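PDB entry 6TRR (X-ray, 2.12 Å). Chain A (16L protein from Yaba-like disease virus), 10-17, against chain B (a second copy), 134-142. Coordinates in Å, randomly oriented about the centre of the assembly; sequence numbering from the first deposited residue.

Chain A (10-17) CNFNNSIK
Chain B 134-142: SENSEDLIN

Chain A runs as loop into a helix that begins at Asn14(A); chain B is helical through Glu138(B) to Asn142(B). The register is antiparallel: Asn11(A) lies beside Asn136(B), Phe12(A) beside Glu135(B) and Asn13(A) beside Ser134(B), with CA to CA distances of 5.1, 4.4 and 5.2 Å. Asn11(A) (phi/psi 64/68) and Asn136(B) (43/61) both have positive phi. Phe12(A) (-95/152) and Glu135(B) (-66/151) are extended. Two weak hydrogen bonds join the backbones: Ser137(B) N to Asn11(A) O, 3.3 Å, and Asn13(A) N to Ser134(B) O, 3.3 Å. Asn136(B) N also lies 2.9 Å from Asn11(A) O.

Asn13(A), chi1 t, caps its own helix: OD1 accepts from Ile16(A) N at 3.1 Å and, weakly, from Ser15(A) N at 2.7 Å. Asn13(A) CB lies 3.3 Å from Ser137(B) CB. Phe12(A) is m, with chi2 -99°. Glu135(B) is extended, t, t, and lays CG over one face of the Phe12(A) ring, 3.7 Å from its centroid, a CH-pi contact. Ser134(B), chi1 p, points toward chain A; its OG sits at the ring edge, 4.0 Å from Phe12(A) CD1. Ile16(A), m, m, also points across. Ile16(A) CD1 meets Ile141(B) CD1 at 3.6 Å and Leu140(B) CD2 at 4.0 Å, two apolar contacts.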

ATOM      1  N   CYS A  10      -7.308  25.898   7.490  1.00132.63           N
ATOM      2  CA  CYS A  10      -8.547  26.243   6.813  1.00132.67           C
ATOM      3  C   CYS A  10      -9.495  25.048   6.770  1.00128.91           C
ATOM      4  O   CYS A  10      -9.904  24.605   5.696  1.00129.68           O
ATOM      5  CB  CYS A  10      -8.256  26.744   5.397  1.00130.60           C
ATOM      6  SG  CYS A  10      -9.664  27.529   4.583  1.00130.60           S
ATOM      7  N   ASN A  11      -9.816  24.512   7.947  1.00120.01           N
ATOM      8  CA  ASN A  11     -10.895  23.539   8.108  1.00115.55           C
ATOM      9  C   ASN A  11     -10.580  22.245   7.351  1.00102.85           C
ATOM     10  O   ASN A  11     -11.219  21.887   6.360  1.00101.41           O
ATOM     11  CB  ASN A  11     -12.230  24.137   7.641  1.00125.16           C
ATOM     12  CG  ASN A  11     -12.533  25.476   8.295  1.00136.24           C
ATOM     13  OD1 ASN A  11     -11.961  26.501   7.926  1.00141.47           O
ATOM     14  ND2 ASN A  11     -13.442  25.473   9.265  1.00139.24           N
ATOM     15  N   PHE A  12      -9.561  21.554   7.851  1.00 89.15           N
ATOM     16  CA  PHE A  12      -9.181  20.251   7.327  1.00 81.15           C
ATOM     17  C   PHE A  12      -9.832  19.138   8.141  1.00 80.55           C
ATOM     18  O   PHE A  12     -10.130  19.302   9.328  1.00 84.88           O
ATOM     19  CB  PHE A  12      -7.659  20.075   7.344  1.00 74.83           C
ATOM     20  CG  PHE A  12      -6.936  20.873   6.289  1.00 73.09           C
ATOM     21  CD1 PHE A  12      -6.534  20.278   5.106  1.00 70.38           C
ATOM     22  CD2 PHE A  12      -6.651  22.215   6.485  1.00 75.97           C
ATOM     23  CE1 PHE A  12      -5.866  21.006   4.136  1.00 68.69           C
ATOM     24  CE2 PHE A  12      -5.985  22.946   5.517  1.00 74.90           C
ATOM     25  CZ  PHE A  12      -5.592  22.338   4.341  1.00 70.32           C
ATOM     26  N   ASN A  13     -10.052  17.999   7.487  1.00 71.21           N
ATOM     27  CA  ASN A  13     -10.677  16.830   8.104  1.00 68.34           C
ATOM     28  C   ASN A  13      -9.853  15.597   7.750  1.00 68.55           C
ATOM     29  O   ASN A  13      -9.933  15.094   6.626  1.00 62.64           O
ATOM     30  CB  ASN A  13     -12.123  16.669   7.632  1.00 68.65           C
ATOM     31  CG  ASN A  13     -12.823  15.479   8.266  1.00 69.43           C
ATOM     32  OD1 ASN A  13     -12.218  14.436   8.498  1.00 70.70           O
ATOM     33  ND2 ASN A  13     -14.109  15.637   8.548  1.00 71.59           N
ATOM     34  N   ASN A  14      -9.085  15.090   8.715  1.00 81.63           N
ATOM     35  CA  ASN A  14      -8.210  13.953   8.458  1.00 84.83           C
ATOM     36  C   ASN A  14      -8.957  12.629   8.349  1.00 79.52           C
ATOM     37  O   ASN A  14      -8.369  11.646   7.883  1.00 76.47           O
ATOM     38  CB  ASN A  14      -7.143  13.857   9.551  1.00 89.00           C
ATOM     39  CG  ASN A  14      -5.949  14.746   9.269  1.00 90.27           C
ATOM     40  OD1 ASN A  14      -5.901  15.898   9.699  1.00 91.98           O
ATOM     41  ND2 ASN A  14      -4.979  14.217   8.529  1.00 88.72           N
ATOM     42  N   SER A  15     -10.225  12.570   8.762  1.00 74.00           N
ATOM     43  CA  SER A  15     -11.024  11.381   8.482  1.00 72.84           C
ATOM     44  C   SER A  15     -11.253  11.230   6.982  1.00 69.48           C
ATOM     45  O   SER A  15     -11.124  10.129   6.434  1.00 66.13           O
ATOM     46  CB  SER A  15     -12.353  11.451   9.233  1.00 77.44           C
ATOM     47  OG  SER A  15     -12.137  11.645  10.620  1.00 81.17           O
ATOM     48  N   ILE A  16     -11.594  12.327   6.302  1.00 69.16           N
ATOM     49  CA  ILE A  16     -11.640  12.319   4.841  1.00 65.11           C
ATOM     50  C   ILE A  16     -10.308  11.840   4.284  1.00 61.61           C
ATOM     51  O   ILE A  16     -10.249  10.918   3.464  1.00 60.15           O
ATOM     52  CB  ILE A  16     -11.992  13.720   4.308  1.00 63.08           C
ATOM     53  CG1 ILE A  16     -13.451  14.070   4.606  1.00 67.67           C
ATOM     54  CG2 ILE A  16     -11.704  13.831   2.803  1.00 59.79           C
ATOM     55  CD1 ILE A  16     -14.445  13.445   3.652  1.00 72.02           C
ATOM     56  N   LYS A  17      -9.219  12.469   4.731  1.00 58.75           N
ATOM     57  CA  LYS A  17      -7.896  12.145   4.209  1.00 56.86           C
ATOM     58  C   LYS A  17      -7.589  10.664   4.379  1.00 56.82           C
ATOM     59  O   LYS A  17      -7.124  10.004   3.444  1.00 57.28           O
ATOM     60  CB  LYS A  17      -6.839  12.999   4.912  1.00 57.32           C
ATOM     61  CG  LYS A  17      -5.425  12.833   4.365  1.00 59.86           C
ATOM     62  CD  LYS A  17      -4.404  13.532   5.255  1.00 66.66           C
ATOM     63  CE  LYS A  17      -2.984  13.381   4.715  1.00 70.99           C
ATOM     64  NZ  LYS A  17      -1.989  14.166   5.510  1.00 73.70           N
TER
ATOM     65  N   SER B 134      -9.384  16.886   1.589  1.00 49.58           N
ATOM     66  CA  SER B 134      -9.916  17.014   2.938  1.00 54.19           C
ATOM     67  C   SER B 134     -10.044  18.461   3.390  1.00 54.98           C
ATOM     68  O   SER B 134     -10.723  18.717   4.388  1.00 56.01           O
ATOM     69  CB  SER B 134      -9.044  16.244   3.933  1.00 55.28           C
ATOM     70  OG  SER B 134      -7.699  16.688   3.900  1.00 54.26           O
ATOM     71  N   GLU B 135      -9.415  19.406   2.693  1.00 56.75           N
ATOM     72  CA  GLU B 135      -9.585  20.815   3.023  1.00 58.81           C
ATOM     73  C   GLU B 135     -11.020  21.250   2.754  1.00 60.68           C
ATOM     74  O   GLU B 135     -11.701  20.716   1.875  1.00 56.30           O
ATOM     75  CB  GLU B 135      -8.621  21.683   2.213  1.00 56.38           C
ATOM     76  CG  GLU B 135      -8.463  23.107   2.722  1.00 58.50           C
ATOM     77  CD  GLU B 135      -7.362  23.850   1.988  1.00 58.32           C
ATOM     78  OE1 GLU B 135      -7.113  25.032   2.309  1.00 59.93           O
ATOM     79  OE2 GLU B 135      -6.742  23.246   1.086  1.00 57.34           O
ATOM     80  N   ASN B 136     -11.468  22.244   3.513  1.00 67.75           N
ATOM     81  CA  ASN B 136     -12.854  22.701   3.481  1.00 70.23           C
ATOM     82  C   ASN B 136     -13.795  21.500   3.456  1.00 67.70           C
ATOM     83  O   ASN B 136     -14.578  21.293   2.528  1.00 68.16           O
ATOM     84  CB  ASN B 136     -13.104  23.620   2.291  1.00 73.45           C
ATOM     85  CG  ASN B 136     -12.239  24.861   2.327  1.00 76.31           C
ATOM     86  OD1 ASN B 136     -12.367  25.695   3.225  1.00 79.53           O
ATOM     87  ND2 ASN B 136     -11.354  24.993   1.349  1.00 74.57           N
ATOM     88  N   SER B 137     -13.690  20.700   4.516  1.00 64.44           N
ATOM     89  CA  SER B 137     -14.384  19.418   4.559  1.00 65.19           C
ATOM     90  C   SER B 137     -15.894  19.590   4.451  1.00 68.66           C
ATOM     91  O   SER B 137     -16.555  18.848   3.714  1.00 68.92           O
ATOM     92  CB  SER B 137     -14.015  18.684   5.846  1.00 66.41           C
ATOM     93  OG  SER B 137     -14.025  19.570   6.957  1.00 69.91           O
ATOM     94  N   GLU B 138     -16.461  20.553   5.182  1.00 72.25           N
ATOM     95  CA  GLU B 138     -17.914  20.694   5.218  1.00 77.27           C
ATOM     96  C   GLU B 138     -18.501  20.780   3.814  1.00 72.82           C
ATOM     97  O   GLU B 138     -19.541  20.173   3.528  1.00 71.50           O
ATOM     98  CB  GLU B 138     -18.310  21.922   6.047  1.00 87.47           C
ATOM     99  CG  GLU B 138     -17.978  23.288   5.438  1.00 94.16           C
ATOM    100  CD  GLU B 138     -16.485  23.546   5.319  1.00 97.91           C
ATOM    101  OE1 GLU B 138     -16.058  24.113   4.287  1.00 98.12           O
ATOM    102  OE2 GLU B 138     -15.740  23.186   6.255  1.00 99.87           O
ATOM    103  N   ASP B 139     -17.840  21.516   2.917  1.00 73.61           N
ATOM    104  CA  ASP B 139     -18.310  21.602   1.539  1.00 75.09           C
ATOM    105  C   ASP B 139     -18.351  20.228   0.880  1.00 71.13           C
ATOM    106  O   ASP B 139     -19.241  19.955   0.067  1.00 73.39           O
ATOM    107  CB  ASP B 139     -17.410  22.554   0.747  1.00 77.63           C
ATOM    108  CG  ASP B 139     -18.087  23.114  -0.495  1.00 79.13           C
ATOM    109  OD1 ASP B 139     -19.276  22.809  -0.731  1.00 80.00           O
ATOM    110  OD2 ASP B 139     -17.420  23.866  -1.237  1.00 77.84           O
ATOM    111  N   LEU B 140     -17.409  19.346   1.225  1.00 60.16           N
ATOM    112  CA  LEU B 140     -17.370  18.019   0.622  1.00 55.18           C
ATOM    113  C   LEU B 140     -18.399  17.090   1.256  1.00 58.02           C
ATOM    114  O   LEU B 140     -19.120  16.379   0.548  1.00 58.67           O
ATOM    115  CB  LEU B 140     -15.965  17.429   0.743  1.00 52.96           C
ATOM    116  CG  LEU B 140     -15.775  16.033   0.141  1.00 51.23           C
ATOM    117  CD1 LEU B 140     -16.168  16.002  -1.330  1.00 49.82           C
ATOM    118  CD2 LEU B 140     -14.335  15.576   0.320  1.00 49.78           C
ATOM    119  N   ILE B 141     -18.474  17.076   2.589  1.00 62.78           N
ATOM    120  CA  ILE B 141     -19.501  16.283   3.265  1.00 67.26           C
ATOM    121  C   ILE B 141     -20.886  16.711   2.796  1.00 70.25           C
ATOM    122  O   ILE B 141     -21.752  15.873   2.514  1.00 71.93           O
ATOM    123  CB  ILE B 141     -19.374  16.413   4.796  1.00 69.27           C
ATOM    124  CG1 ILE B 141     -17.949  16.118   5.277  1.00 68.81           C
ATOM    125  CG2 ILE B 141     -20.368  15.482   5.496  1.00 70.61           C
ATOM    126  CD1 ILE B 141     -17.482  14.717   5.032  1.00 67.98           C
ATOM    127  N   ASN B 142     -21.120  18.023   2.721  1.00 68.76           N
ATOM    128  CA  ASN B 142     -22.408  18.524   2.256  1.00 69.47           C
ATOM    129  C   ASN B 142     -22.727  17.987   0.868  1.00 67.20           C
ATOM    130  O   ASN B 142     -23.842  17.524   0.607  1.00 69.11           O
ATOM    131  CB  ASN B 142     -22.398  20.055   2.267  1.00 72.42           C
ATOM    132  CG  ASN B 142     -23.726  20.660   1.838  1.00 78.70           C
ATOM    133  OD1 ASN B 142     -24.717  20.596   2.567  1.00 82.66           O
ATOM    134  ND2 ASN B 142     -23.743  21.272   0.659  1.00 78.35           N
TER